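Local structure of giardin subunit alpha-1 (Giardia intestinalis, 4EVF) at residues S72-V77 with P104-E109; H81-L86 with V123-K128; H264-K267 with D271-T274. The protein binds calcium and, in a calcium-dependent way, phospholipids such as phosphatidylserine, and takes part in parasite attachment to the intestinal mucosa. All coordinates share one frame; numbering follows the deposited sequence.

Contact 1. Residues S72-V77 with P104-E109; sequences SDRHEV and PEDWHE
His-75 and Arg-74, in the first turn of helix 74-87, both donate to one carboxylate oxygen of Asp-106, near the start of helix 104-118. Both segments lie in the predicted second repeat of the all-helical annexin fold, and the contact ties the N-terminal ends of the two helices together. The tight part centres on the buried Asp-106. His-75 NE2 lies 2.9 Å from Asp-106 OD1, with an N-H...O angle of 150°; the oxygen lies close to the imidazole plane, yet the nitrogen comes from above the carboxylate plane, 42° out of it. Arg-74 NE reaches the same Asp-106 OD1 at 3.1 Å, from the same face, adding a salt bridge. The His-75 ring is thereby held edge-on to the acid, while its faces are occupied by Arg-74 CG and, on the opposite side, Glu-109 CB in a CH-pi contact. Asp-73 caps the helix that presents both donors: its OD2 accepts from His-75 N at 2.9 Å and more weakly from Glu-76 N.

The other side is looser. Glu-109 is exposed, and its chain bends after CB (chi2 -73°), turning the carboxylate off the ring it packs against, so that Glu-109 OE1 stays 4.5 Å from His-75 ND1. Arg-74 also has long, weak ion pairs with Glu-33 and Glu-36 of helix 32-46. Water enters here as well: one molecule donates to Asp-106 OD1 over 2.7 Å and accepts a weak bond from Arg-74 NH2.

Contact 2. Residues H81-L86 with V123-K128; sequences HIRDAL and VEDFMK
Leu-86 packs between the two helices, its methyl groups set against Phe-126 and the backbone next to it. The CD1 branch meets main chain more than side chain: it lies 3.9 Å from Phe-126 CA and 4.1 Å from Asp-125 O. The CD2 branch turns to the aromatic ring and comes within 4.2 Å of Phe-126 CD2, approaching the ring obliquely. With chi1 at -69° Leu-86 CG points toward helix 122-130, and chi2 (169°) spreads the two methyls over Phe-126 and its backbone.

Phe-126 is buried, and the leucine is one of several apolar groups around it. Its ring also meets that of Phe-95 from helix 92-100, and its side chain touches Met-140 and Met-144 of helix 135-145. Such packing is that of an annexin repeat, a bundle of short helices; both segments lie in the predicted second repeat. They run in nearly the same direction, their axes 24° apart with a closest approach of 10.7 Å, a separation wide enough for Leu-86 to be interposed.

Asp-125, one residue before Phe-126, adds a polar margin. Its CB is 4.4 Å from Leu-86 CD1, while its OD2 lies toward the edge of the Arg-83 guanidinium, near its plane. Between Arg-83 NH2 and Asp-125 OD2 the distance is 4.0 Å, a long salt bridge. The firmer link runs through Tyr-114 of helix 104-118, whose hydroxyl is hydrogen-bonded both to Arg-83 NE and to Asp-125 OD2, joining acid and base at a single oxygen.

Contact 3. Residues H264-K267 with D271-T274; sequences HAYK and DMGT
Met-272 lays its CA, as well as its side chain, over one face of the Tyr-266 ring at the start of helix 272-279. Met-272 N is 3.3 Å from Tyr-266 CD2, and Met-272 CA is 3.4 Å from Tyr-266 CE2. The preceding carbonyl carbon, Asp-271 C, approaches Tyr-266 CE2 obliquely at 3.7 Å. No hydrogen bond crosses between the two segments, so they are joined here by packing.

The methionine side chain continues over the same ring. Met-272 CB makes a CH-pi contact, 3.8 Å from the centroid of the Tyr-266 ring and 22° off its normal. Farther along, Met-272 SD stands 5.0 Å from that centroid, in an oblique Met-aromatic contact. The methionine is extended as far as the sulfur and then bends (chi3 -66°).

Asp-271 closes the end of the helix that carries Met-272. It is the N-cap, and a single carboxylate oxygen takes two bonds from the same residue: Asp-271 OD2 accepts from Thr-274 N at 2.8 Å and from Thr-274 OG1 at 2.9 Å. The amide comes from the anti side of the carboxylate, the hydroxyl from above its plane. This caps the first turn, whose backbone lies on the ring.

The polar end of the buried tyrosine is also held, its OH being hydrogen-bonded to Asp-275, in the first turn of helix 272-279, and to Asn-236 of helix 227-240. In the predicted fourth annexin repeat, the contact thus joins residues 264-267 to the start of helix 272-279, and both Tyr-266 and Met-272 rest on Ile-235 of helix 227-240.

In the fold
Contacts 1 and 2 are neighbours that share helix 74-87: contact 1 uses its beginning, contact 2 its later turns. Their centres are about 15 Å apart, and they touch where Trp-107 CZ3, from the 104-109 segment, packs 3.5 Å from Ile-82 CD1. Because helices 104-118 and 122-130 follow each other in the chain, the two contacts interlock in sequence within the predicted second annexin repeat. Contact 3, in the predicted fourth repeat, lies on the opposite side of the chain's centre, its centre about 27 Å from that of contact 1 and about 32 Å from that of contact 2. Its nearest atoms are about 18 Å from either. The structure is of the apo protein.

Contact 1. Residues S72-V77 with P104-E109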
ATOM      1  N   SER A  72      -4.125 -10.495 -11.477  1.00 16.86           N
ATOM      2  CA  SER A  72      -5.538 -10.226 -11.266  1.00 19.41           C
ATOM      3  C   SER A  72      -5.828  -8.733 -11.375  1.00 18.32           C
ATOM      4  O   SER A  72      -4.916  -7.937 -11.580  1.00 21.33           O
ATOM      5  CB  SER A  72      -5.968 -10.751  -9.900  1.00 18.45           C
ATOM      6  OG  SER A  72      -5.791 -12.155  -9.856  1.00 21.49           O
ATOM      7  N   ASP A  73      -7.100  -8.366 -11.249  1.00 19.34           N
ATOM      8  CA  ASP A  73      -7.499  -6.961 -11.234  1.00 21.26           C
ATOM      9  C   ASP A  73      -7.186  -6.370  -9.867  1.00 19.03           C
ATOM     10  O   ASP A  73      -7.732  -6.816  -8.852  1.00 18.15           O
ATOM     11  CB  ASP A  73      -8.988  -6.799 -11.544  1.00 19.13           C
ATOM     12  CG  ASP A  73      -9.371  -5.350 -11.802  1.00 22.22           C
ATOM     13  OD1 ASP A  73      -9.658  -4.977 -12.964  1.00 31.21           O
ATOM     14  OD2 ASP A  73      -9.378  -4.571 -10.837  1.00 24.39           O
ATOM     15  N   ARG A  74      -6.300  -5.380  -9.851  1.00 18.80           N
ATOM     16  CA  ARG A  74      -5.780  -4.824  -8.603  1.00 17.73           C
ATOM     17  C   ARG A  74      -6.838  -4.104  -7.773  1.00 21.71           C
ATOM     18  O   ARG A  74      -6.641  -3.887  -6.583  1.00 20.36           O
ATOM     19  CB  ARG A  74      -4.605  -3.886  -8.879  1.00 17.78           C
ATOM     20  CG  ARG A  74      -4.987  -2.568  -9.568  1.00 23.61           C
ATOM     21  CD  ARG A  74      -3.739  -1.814 -10.038  1.00 22.58           C
ATOM     22  NE  ARG A  74      -4.079  -0.579 -10.746  1.00 26.03           N
ATOM     23  CZ  ARG A  74      -4.428  -0.534 -12.027  1.00 28.89           C
ATOM     24  NH1 ARG A  74      -4.479  -1.658 -12.727  1.00 24.43           N
ATOM     25  NH2 ARG A  74      -4.723   0.626 -12.607  1.00 28.48           N
ATOM     26  N   HIS A  75      -7.958  -3.737  -8.400  1.00 20.18           N
ATOM     27  CA  HIS A  75      -9.048  -3.075  -7.687  1.00 18.78           C
ATOM     28  C   HIS A  75      -9.934  -4.110  -7.007  1.00 18.75           C
ATOM     29  O   HIS A  75     -10.386  -3.901  -5.878  1.00 18.02           O
ATOM     30  CB  HIS A  75      -9.851  -2.184  -8.647  1.00 17.46           C
ATOM     31  CG  HIS A  75      -8.995  -1.214  -9.397  1.00 22.45           C
ATOM     32  ND1 HIS A  75      -8.949  -1.170 -10.775  1.00 24.19           N
ATOM     33  CD2 HIS A  75      -8.121  -0.275  -8.962  1.00 18.19           C
ATOM     34  CE1 HIS A  75      -8.092  -0.238 -11.155  1.00 21.94           C
ATOM     35  NE2 HIS A  75      -7.576   0.321 -10.075  1.00 19.17           N
ATOM     36  N   GLU A  76     -10.153  -5.242  -7.679  1.00 18.72           N
ATOM     37  CA  GLU A  76     -10.832  -6.377  -7.048  1.00 24.63           C
ATOM     38  C   GLU A  76      -9.987  -6.971  -5.924  1.00 21.02           C
ATOM     39  O   GLU A  76     -10.519  -7.384  -4.886  1.00 22.16           O
ATOM     40  CB  GLU A  76     -11.156  -7.467  -8.068  1.00 22.99           C
ATOM     41  CG  GLU A  76     -12.306  -7.105  -8.978  1.00 24.24           C
ATOM     42  CD  GLU A  76     -12.513  -8.115 -10.092  1.00 28.45           C
ATOM     43  OE1 GLU A  76     -11.789  -9.131 -10.125  1.00 24.57           O
ATOM     44  OE2 GLU A  76     -13.407  -7.891 -10.938  1.00 32.80           O
ATOM     45  N   VAL A  77      -8.679  -7.031  -6.154  1.00 21.20           N
ATOM     46  CA  VAL A  77      -7.729  -7.456  -5.130  1.00 21.37           C
ATOM     47  C   VAL A  77      -7.855  -6.566  -3.893  1.00 20.28           C
ATOM     48  O   VAL A  77      -8.137  -7.055  -2.796  1.00 21.57           O
ATOM     49  CB  VAL A  77      -6.279  -7.432  -5.657  1.00 20.03           C
ATOM     50  CG1 VAL A  77      -5.281  -7.670  -4.512  1.00 17.76           C
ATOM     51  CG2 VAL A  77      -6.088  -8.468  -6.762  1.00 20.59           C
ATOM     52  N   PRO A 104      -5.437   8.020  -5.389  1.00 21.98           N
ATOM     53  CA  PRO A 104      -6.869   8.318  -5.502  1.00 25.77           C
ATOM     54  C   PRO A 104      -7.535   7.583  -6.665  1.00 23.11           C
ATOM     55  O   PRO A 104      -8.684   7.154  -6.532  1.00 23.23           O
ATOM     56  CB  PRO A 104      -6.914   9.845  -5.709  1.00 23.97           C
ATOM     57  CG  PRO A 104      -5.522  10.261  -5.991  1.00 28.04           C
ATOM     58  CD  PRO A 104      -4.610   9.235  -5.392  1.00 27.72           C
ATOM     59  N   GLU A 105      -6.819   7.426  -7.779  1.00 24.56           N
ATOM     60  CA  GLU A 105      -7.341   6.711  -8.938  1.00 22.29           C
ATOM     61  C   GLU A 105      -7.692   5.271  -8.572  1.00 23.58           C
ATOM     62  O   GLU A 105      -8.797   4.789  -8.832  1.00 20.60           O
ATOM     63  CB  GLU A 105      -6.316   6.722 -10.078  1.00 24.59           C
ATOM     64  CG  GLU A 105      -5.992   8.117 -10.624  1.00 34.53           C
ATOM     65  CD  GLU A 105      -5.221   9.010  -9.643  1.00 35.75           C
ATOM     66  OE1 GLU A 105      -4.583   8.486  -8.711  1.00 30.15           O
ATOM     67  OE2 GLU A 105      -5.259  10.254  -9.811  1.00 38.08           O
ATOM     68  N   ASP A 106      -6.738   4.584  -7.961  1.00 20.47           N
ATOM     69  CA  ASP A 106      -6.952   3.203  -7.550  1.00 21.97           C
ATOM     70  C   ASP A 106      -8.062   3.090  -6.493  1.00 20.04           C
ATOM     71  O   ASP A 106      -8.800   2.103  -6.449  1.00 20.55           O
ATOM     72  CB  ASP A 106      -5.638   2.596  -7.029  1.00 22.17           C
ATOM     73  CG  ASP A 106      -4.760   2.039  -8.146  1.00 24.47           C
ATOM     74  OD1 ASP A 106      -5.245   1.898  -9.293  1.00 17.76           O
ATOM     75  OD2 ASP A 106      -3.580   1.726  -7.869  1.00 23.01           O
ATOM     76  N   TRP A 107      -8.180   4.088  -5.627  1.00 22.31           N
ATOM     77  CA  TRP A 107      -9.216   4.029  -4.605  1.00 20.82           C
ATOM     78  C   TRP A 107     -10.572   4.072  -5.271  1.00 20.10           C
ATOM     79  O   TRP A 107     -11.466   3.289  -4.956  1.00 17.06           O
ATOM     80  CB  TRP A 107      -9.109   5.194  -3.626  1.00 18.72           C
ATOM     81  CG  TRP A 107     -10.169   5.120  -2.576  1.00 18.94           C
ATOM     82  CD1 TRP A 107     -11.252   5.935  -2.435  1.00 21.01           C
ATOM     83  CD2 TRP A 107     -10.266   4.139  -1.538  1.00 21.72           C
ATOM     84  NE1 TRP A 107     -12.009   5.532  -1.354  1.00 21.08           N
ATOM     85  CE2 TRP A 107     -11.421   4.432  -0.789  1.00 22.50           C
ATOM     86  CE3 TRP A 107      -9.481   3.042  -1.165  1.00 22.77           C
ATOM     87  CZ2 TRP A 107     -11.809   3.673   0.313  1.00 22.21           C
ATOM     88  CZ3 TRP A 107      -9.873   2.288  -0.065  1.00 19.22           C
ATOM     89  CH2 TRP A 107     -11.021   2.609   0.659  1.00 21.89           C
ATOM     90  N   HIS A 108     -10.713   5.007  -6.202  1.00 22.06           N
ATOM     91  CA  HIS A 108     -11.968   5.202  -6.901  1.00 21.33           C
ATOM     92  C   HIS A 108     -12.442   3.924  -7.588  1.00 23.82           C
ATOM     93  O   HIS A 108     -13.628   3.579  -7.511  1.00 20.42           O
ATOM     94  CB  HIS A 108     -11.821   6.344  -7.905  1.00 28.95           C
ATOM     95  CG  HIS A 108     -13.096   6.721  -8.590  1.00 33.71           C
ATOM     96  ND1 HIS A 108     -13.412   6.295  -9.864  1.00 39.03           N
ATOM     97  CD2 HIS A 108     -14.128   7.499  -8.186  1.00 38.79           C
ATOM     98  CE1 HIS A 108     -14.584   6.793 -10.213  1.00 38.03           C
ATOM     99  NE2 HIS A 108     -15.040   7.527  -9.213  1.00 40.14           N
ATOM    100  N   GLU A 109     -11.528   3.219  -8.255  1.00 20.70           N
ATOM    101  CA  GLU A 109     -11.891   1.986  -8.971  1.00 18.32           C
ATOM    102  C   GLU A 109     -12.174   0.856  -7.985  1.00 22.77           C
ATOM    103  O   GLU A 109     -13.003  -0.019  -8.242  1.00 16.34           O
ATOM    104  CB  GLU A 109     -10.797   1.568  -9.954  1.00 19.28           C
ATOM    105  CG  GLU A 109     -10.656   2.495 -11.159  1.00 23.89           C
ATOM    106  CD  GLU A 109     -11.798   2.333 -12.149  1.00 37.66           C
ATOM    107  OE1 GLU A 109     -11.656   1.510 -13.083  1.00 43.36           O
ATOM    108  OE2 GLU A 109     -12.838   3.021 -11.994  1.00 34.17           O
TER
HETATM  109  O   HOH W   1      -6.425   3.204 -11.355  1.00 27.75           O

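Contact 2. Residues H81-L86 with V123-K128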
ATOM      1  N   HIS A  81      -9.287  -7.463  -0.053  1.00 21.79           N
ATOM      2  CA  HIS A  81      -8.453  -7.216   1.131  1.00 21.31           C
ATOM      3  C   HIS A  81      -9.212  -6.387   2.165  1.00 22.78           C
ATOM      4  O   HIS A  81      -9.168  -6.669   3.367  1.00 19.54           O
ATOM      5  CB  HIS A  81      -7.175  -6.478   0.750  1.00 19.34           C
ATOM      6  CG  HIS A  81      -6.142  -7.336   0.092  1.00 18.98           C
ATOM      7  ND1 HIS A  81      -5.954  -8.665   0.411  1.00 23.78           N
ATOM      8  CD2 HIS A  81      -5.224  -7.044  -0.860  1.00 17.19           C
ATOM      9  CE1 HIS A  81      -4.970  -9.156  -0.323  1.00 22.17           C
ATOM     10  NE2 HIS A  81      -4.513  -8.192  -1.105  1.00 19.10           N
ATOM     11  N   ILE A  82      -9.904  -5.355   1.693  1.00 19.17           N
ATOM     12  CA  ILE A  82     -10.695  -4.488   2.567  1.00 23.26           C
ATOM     13  C   ILE A  82     -11.884  -5.226   3.204  1.00 24.43           C
ATOM     14  O   ILE A  82     -12.188  -5.039   4.385  1.00 21.66           O
ATOM     15  CB  ILE A  82     -11.179  -3.238   1.804  1.00 19.83           C
ATOM     16  CG1 ILE A  82      -9.982  -2.360   1.423  1.00 20.06           C
ATOM     17  CG2 ILE A  82     -12.209  -2.472   2.618  1.00 21.54           C
ATOM     18  CD1 ILE A  82     -10.355  -1.118   0.622  1.00 20.90           C
ATOM     19  N   ARG A  83     -12.555  -6.053   2.414  1.00 20.88           N
ATOM     20  CA  ARG A  83     -13.572  -6.952   2.932  1.00 26.26           C
ATOM     21  C   ARG A  83     -12.989  -7.836   4.038  1.00 21.27           C
ATOM     22  O   ARG A  83     -13.550  -7.949   5.136  1.00 26.09           O
ATOM     23  CB  ARG A  83     -14.093  -7.848   1.804  1.00 26.29           C
ATOM     24  CG  ARG A  83     -15.584  -7.711   1.541  1.00 31.34           C
ATOM     25  CD  ARG A  83     -16.421  -8.103   2.737  1.00 32.83           C
ATOM     26  NE  ARG A  83     -17.758  -7.533   2.641  1.00 38.16           N
ATOM     27  CZ  ARG A  83     -18.874  -8.250   2.549  1.00 42.40           C
ATOM     28  NH1 ARG A  83     -18.822  -9.578   2.555  1.00 47.49           N
ATOM     29  NH2 ARG A  83     -20.045  -7.637   2.464  1.00 39.77           N
ATOM     30  N   ASP A  84     -11.876  -8.483   3.729  1.00 19.17           N
ATOM     31  CA  ASP A  84     -11.203  -9.361   4.685  1.00 22.08           C
ATOM     32  C   ASP A  84     -10.875  -8.625   5.990  1.00 22.98           C
ATOM     33  O   ASP A  84     -11.091  -9.152   7.093  1.00 19.49           O
ATOM     34  CB  ASP A  84      -9.917  -9.912   4.079  1.00 21.34           C
ATOM     35  CG  ASP A  84     -10.169 -10.914   2.967  1.00 25.07           C
ATOM     36  OD1 ASP A  84      -9.169 -11.467   2.462  1.00 25.52           O
ATOM     37  OD2 ASP A  84     -11.346 -11.156   2.609  1.00 23.34           O
ATOM     38  N   ALA A  85     -10.354  -7.407   5.860  1.00 19.50           N
ATOM     39  CA  ALA A  85      -9.982  -6.618   7.030  1.00 20.52           C
ATOM     40  C   ALA A  85     -11.195  -6.306   7.898  1.00 20.86           C
ATOM     41  O   ALA A  85     -11.049  -6.009   9.074  1.00 19.27           O
ATOM     42  CB  ALA A  85      -9.271  -5.319   6.616  1.00 17.13           C
ATOM     43  N   LEU A  86     -12.390  -6.374   7.312  1.00 20.52           N
ATOM     44  CA  LEU A  86     -13.620  -6.041   8.019  1.00 19.32           C
ATOM     45  C   LEU A  86     -14.399  -7.277   8.454  1.00 23.35           C
ATOM     46  O   LEU A  86     -15.323  -7.171   9.257  1.00 28.25           O
ATOM     47  CB  LEU A  86     -14.535  -5.159   7.148  1.00 21.09           C
ATOM     48  CG  LEU A  86     -14.053  -3.731   6.870  1.00 25.71           C
ATOM     49  CD1 LEU A  86     -14.902  -3.035   5.786  1.00 24.04           C
ATOM     50  CD2 LEU A  86     -14.001  -2.905   8.144  1.00 23.19           C
ATOM     51  N   VAL A 123     -17.336   2.554   1.774  1.00 25.95           N
ATOM     52  CA  VAL A 123     -17.091   3.503   2.848  1.00 22.76           C
ATOM     53  C   VAL A 123     -18.092   3.331   3.985  1.00 26.44           C
ATOM     54  O   VAL A 123     -17.732   3.415   5.158  1.00 25.04           O
ATOM     55  CB  VAL A 123     -17.155   4.950   2.354  1.00 27.75           C
ATOM     56  CG1 VAL A 123     -16.980   5.902   3.528  1.00 28.68           C
ATOM     57  CG2 VAL A 123     -16.088   5.198   1.295  1.00 23.50           C
ATOM     58  N   GLU A 124     -19.350   3.099   3.619  1.00 29.21           N
ATOM     59  CA  GLU A 124     -20.410   2.841   4.588  1.00 28.56           C
ATOM     60  C   GLU A 124     -20.106   1.602   5.435  1.00 27.68           C
ATOM     61  O   GLU A 124     -20.196   1.648   6.666  1.00 25.61           O
ATOM     62  CB  GLU A 124     -21.741   2.680   3.855  1.00 29.78           C
ATOM     63  CG  GLU A 124     -22.959   3.035   4.677  1.00 37.75           C
ATOM     64  CD  GLU A 124     -24.116   3.516   3.809  1.00 45.79           C
ATOM     65  OE1 GLU A 124     -25.273   3.154   4.109  1.00 54.44           O
ATOM     66  OE2 GLU A 124     -23.869   4.258   2.829  1.00 46.55           O
ATOM     67  N   ASP A 125     -19.741   0.502   4.775  1.00 27.96           N
ATOM     68  CA  ASP A 125     -19.334  -0.731   5.457  1.00 25.36           C
ATOM     69  C   ASP A 125     -18.144  -0.498   6.381  1.00 26.47           C
ATOM     70  O   ASP A 125     -18.075  -1.050   7.474  1.00 23.79           O
ATOM     71  CB  ASP A 125     -18.942  -1.807   4.443  1.00 29.96           C
ATOM     72  CG  ASP A 125     -20.086  -2.745   4.099  1.00 40.38           C
ATOM     73  OD1 ASP A 125     -21.243  -2.460   4.492  1.00 41.53           O
ATOM     74  OD2 ASP A 125     -19.819  -3.769   3.423  1.00 41.02           O
ATOM     75  N   PHE A 126     -17.193   0.301   5.915  1.00 22.78           N
ATOM     76  CA  PHE A 126     -15.996   0.614   6.685  1.00 24.84           C
ATOM     77  C   PHE A 126     -16.346   1.377   7.958  1.00 26.85           C
ATOM     78  O   PHE A 126     -16.023   0.939   9.063  1.00 24.94           O
ATOM     79  CB  PHE A 126     -15.021   1.435   5.833  1.00 23.42           C
ATOM     80  CG  PHE A 126     -13.659   1.567   6.429  1.00 23.54           C
ATOM     81  CD1 PHE A 126     -13.344   2.646   7.239  1.00 23.94           C
ATOM     82  CD2 PHE A 126     -12.680   0.618   6.169  1.00 25.48           C
ATOM     83  CE1 PHE A 126     -12.075   2.778   7.790  1.00 28.05           C
ATOM     84  CE2 PHE A 126     -11.412   0.745   6.712  1.00 23.13           C
ATOM     85  CZ  PHE A 126     -11.109   1.829   7.528  1.00 21.48           C
ATOM     86  N   MET A 127     -17.009   2.520   7.811  1.00 24.80           N
ATOM     87  CA  MET A 127     -17.336   3.339   8.981  1.00 26.43           C
ATOM     88  C   MET A 127     -18.272   2.606   9.957  1.00 26.15           C
ATOM     89  O   MET A 127     -18.220   2.838  11.165  1.00 22.15           O
ATOM     90  CB  MET A 127     -17.925   4.693   8.577  1.00 25.54           C
ATOM     91  CG  MET A 127     -16.993   5.560   7.730  1.00 27.13           C
ATOM     92  SD  MET A 127     -15.321   5.737   8.406  1.00 25.37           S
ATOM     93  CE  MET A 127     -15.631   6.520   9.991  1.00 24.16           C
ATOM     94  N   LYS A 128     -19.116   1.725   9.423  1.00 22.75           N
ATOM     95  CA  LYS A 128     -19.976   0.880  10.240  1.00 28.19           C
ATOM     96  C   LYS A 128     -19.146   0.163  11.307  1.00 25.47           C
ATOM     97  O   LYS A 128     -19.468   0.187  12.500  1.00 24.14           O
ATOM     98  CB  LYS A 128     -20.686  -0.135   9.341  1.00 30.02           C
ATOM     99  CG  LYS A 128     -21.382  -1.303  10.050  1.00 34.15           C
ATOM    100  CD  LYS A 128     -21.791  -2.364   9.022  1.00 35.37           C
ATOM    101  CE  LYS A 128     -22.076  -3.726   9.666  1.00 38.48           C
ATOM    102  NZ  LYS A 128     -23.291  -3.699  10.525  1.00 38.27           N
TER

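Contact 3. Residues H264-K267 with D271-T274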
ATOM      1  N   HIS A 264      15.337   2.599  -2.268  1.00 26.27           N
ATOM      2  CA  HIS A 264      16.218   3.735  -2.022  1.00 28.25           C
ATOM      3  C   HIS A 264      15.810   4.459  -0.748  1.00 28.66           C
ATOM      4  O   HIS A 264      16.661   4.861   0.057  1.00 26.63           O
ATOM      5  CB  HIS A 264      16.207   4.678  -3.226  1.00 30.12           C
ATOM      6  CG  HIS A 264      16.584   4.002  -4.511  1.00 38.22           C
ATOM      7  ND1 HIS A 264      17.885   3.654  -4.814  1.00 42.03           N
ATOM      8  CD2 HIS A 264      15.830   3.584  -5.557  1.00 35.70           C
ATOM      9  CE1 HIS A 264      17.917   3.061  -5.995  1.00 41.39           C
ATOM     10  NE2 HIS A 264      16.684   3.010  -6.468  1.00 39.08           N
ATOM     11  N   ALA A 265      14.505   4.605  -0.556  1.00 25.21           N
ATOM     12  CA  ALA A 265      13.984   5.234   0.647  1.00 24.89           C
ATOM     13  C   ALA A 265      14.179   4.321   1.849  1.00 23.67           C
ATOM     14  O   ALA A 265      14.110   4.762   2.995  1.00 25.24           O
ATOM     15  CB  ALA A 265      12.513   5.570   0.477  1.00 24.15           C
ATOM     16  N   TYR A 266      14.407   3.044   1.577  1.00 23.23           N
ATOM     17  CA  TYR A 266      14.580   2.052   2.636  1.00 25.74           C
ATOM     18  C   TYR A 266      15.920   2.210   3.364  1.00 23.03           C
ATOM     19  O   TYR A 266      16.102   1.693   4.470  1.00 25.65           O
ATOM     20  CB  TYR A 266      14.454   0.635   2.072  1.00 22.17           C
ATOM     21  CG  TYR A 266      14.296  -0.412   3.149  1.00 25.34           C
ATOM     22  CD1 TYR A 266      13.032  -0.772   3.609  1.00 24.54           C
ATOM     23  CD2 TYR A 266      15.406  -1.018   3.727  1.00 24.01           C
ATOM     24  CE1 TYR A 266      12.875  -1.717   4.606  1.00 24.30           C
ATOM     25  CE2 TYR A 266      15.256  -1.972   4.729  1.00 23.92           C
ATOM     26  CZ  TYR A 266      13.991  -2.310   5.163  1.00 19.54           C
ATOM     27  OH  TYR A 266      13.819  -3.252   6.143  1.00 23.16           O
ATOM     28  N   LYS A 267      16.846   2.926   2.742  1.00 27.92           N
ATOM     29  CA  LYS A 267      18.199   3.076   3.281  1.00 28.87           C
ATOM     30  C   LYS A 267      18.229   3.652   4.694  1.00 29.25           C
ATOM     31  O   LYS A 267      19.196   3.441   5.432  1.00 32.87           O
ATOM     32  CB  LYS A 267      19.069   3.910   2.340  1.00 32.59           C
ATOM     33  CG  LYS A 267      19.298   3.241   1.003  1.00 36.06           C
ATOM     34  N   ASP A 271      19.334  -2.233   4.524  1.00 27.92           N
ATOM     35  CA  ASP A 271      19.353  -2.770   3.173  1.00 25.60           C
ATOM     36  C   ASP A 271      18.128  -3.647   3.019  1.00 25.79           C
ATOM     37  O   ASP A 271      18.002  -4.667   3.698  1.00 27.07           O
ATOM     38  CB  ASP A 271      20.610  -3.607   2.947  1.00 26.77           C
ATOM     39  CG  ASP A 271      20.718  -4.118   1.528  1.00 30.12           C
ATOM     40  OD1 ASP A 271      21.070  -3.306   0.645  1.00 31.89           O
ATOM     41  OD2 ASP A 271      20.443  -5.317   1.290  1.00 28.76           O
ATOM     42  N   MET A 272      17.214  -3.252   2.138  1.00 25.02           N
ATOM     43  CA  MET A 272      15.953  -3.966   2.015  1.00 23.07           C
ATOM     44  C   MET A 272      16.147  -5.423   1.612  1.00 24.44           C
ATOM     45  O   MET A 272      15.534  -6.315   2.196  1.00 23.87           O
ATOM     46  CB  MET A 272      15.007  -3.260   1.045  1.00 22.55           C
ATOM     47  CG  MET A 272      13.639  -3.904   0.980  1.00 21.89           C
ATOM     48  SD  MET A 272      12.558  -3.088  -0.212  1.00 39.32           S
ATOM     49  CE  MET A 272      12.403  -1.530   0.601  1.00 22.10           C
ATOM     50  N   GLY A 273      16.996  -5.661   0.621  1.00 24.30           N
ATOM     51  CA  GLY A 273      17.310  -7.014   0.196  1.00 24.04           C
ATOM     52  C   GLY A 273      17.791  -7.905   1.332  1.00 28.74           C
ATOM     53  O   GLY A 273      17.288  -9.021   1.525  1.00 24.77           O
ATOM     54  N   THR A 274      18.768  -7.413   2.087  1.00 25.66           N
ATOM     55  CA  THR A 274      19.291  -8.145   3.241  1.00 28.41           C
ATOM     56  C   THR A 274      18.224  -8.429   4.294  1.00 25.16           C
ATOM     57  O   THR A 274      18.146  -9.540   4.822  1.00 22.50           O
ATOM     58  CB  THR A 274      20.459  -7.380   3.894  1.00 31.91           C
ATOM     59  OG1 THR A 274      21.556  -7.331   2.973  1.00 34.05           O
ATOM     60  CG2 THR A 274      20.907  -8.064   5.192  1.00 31.34           C
TER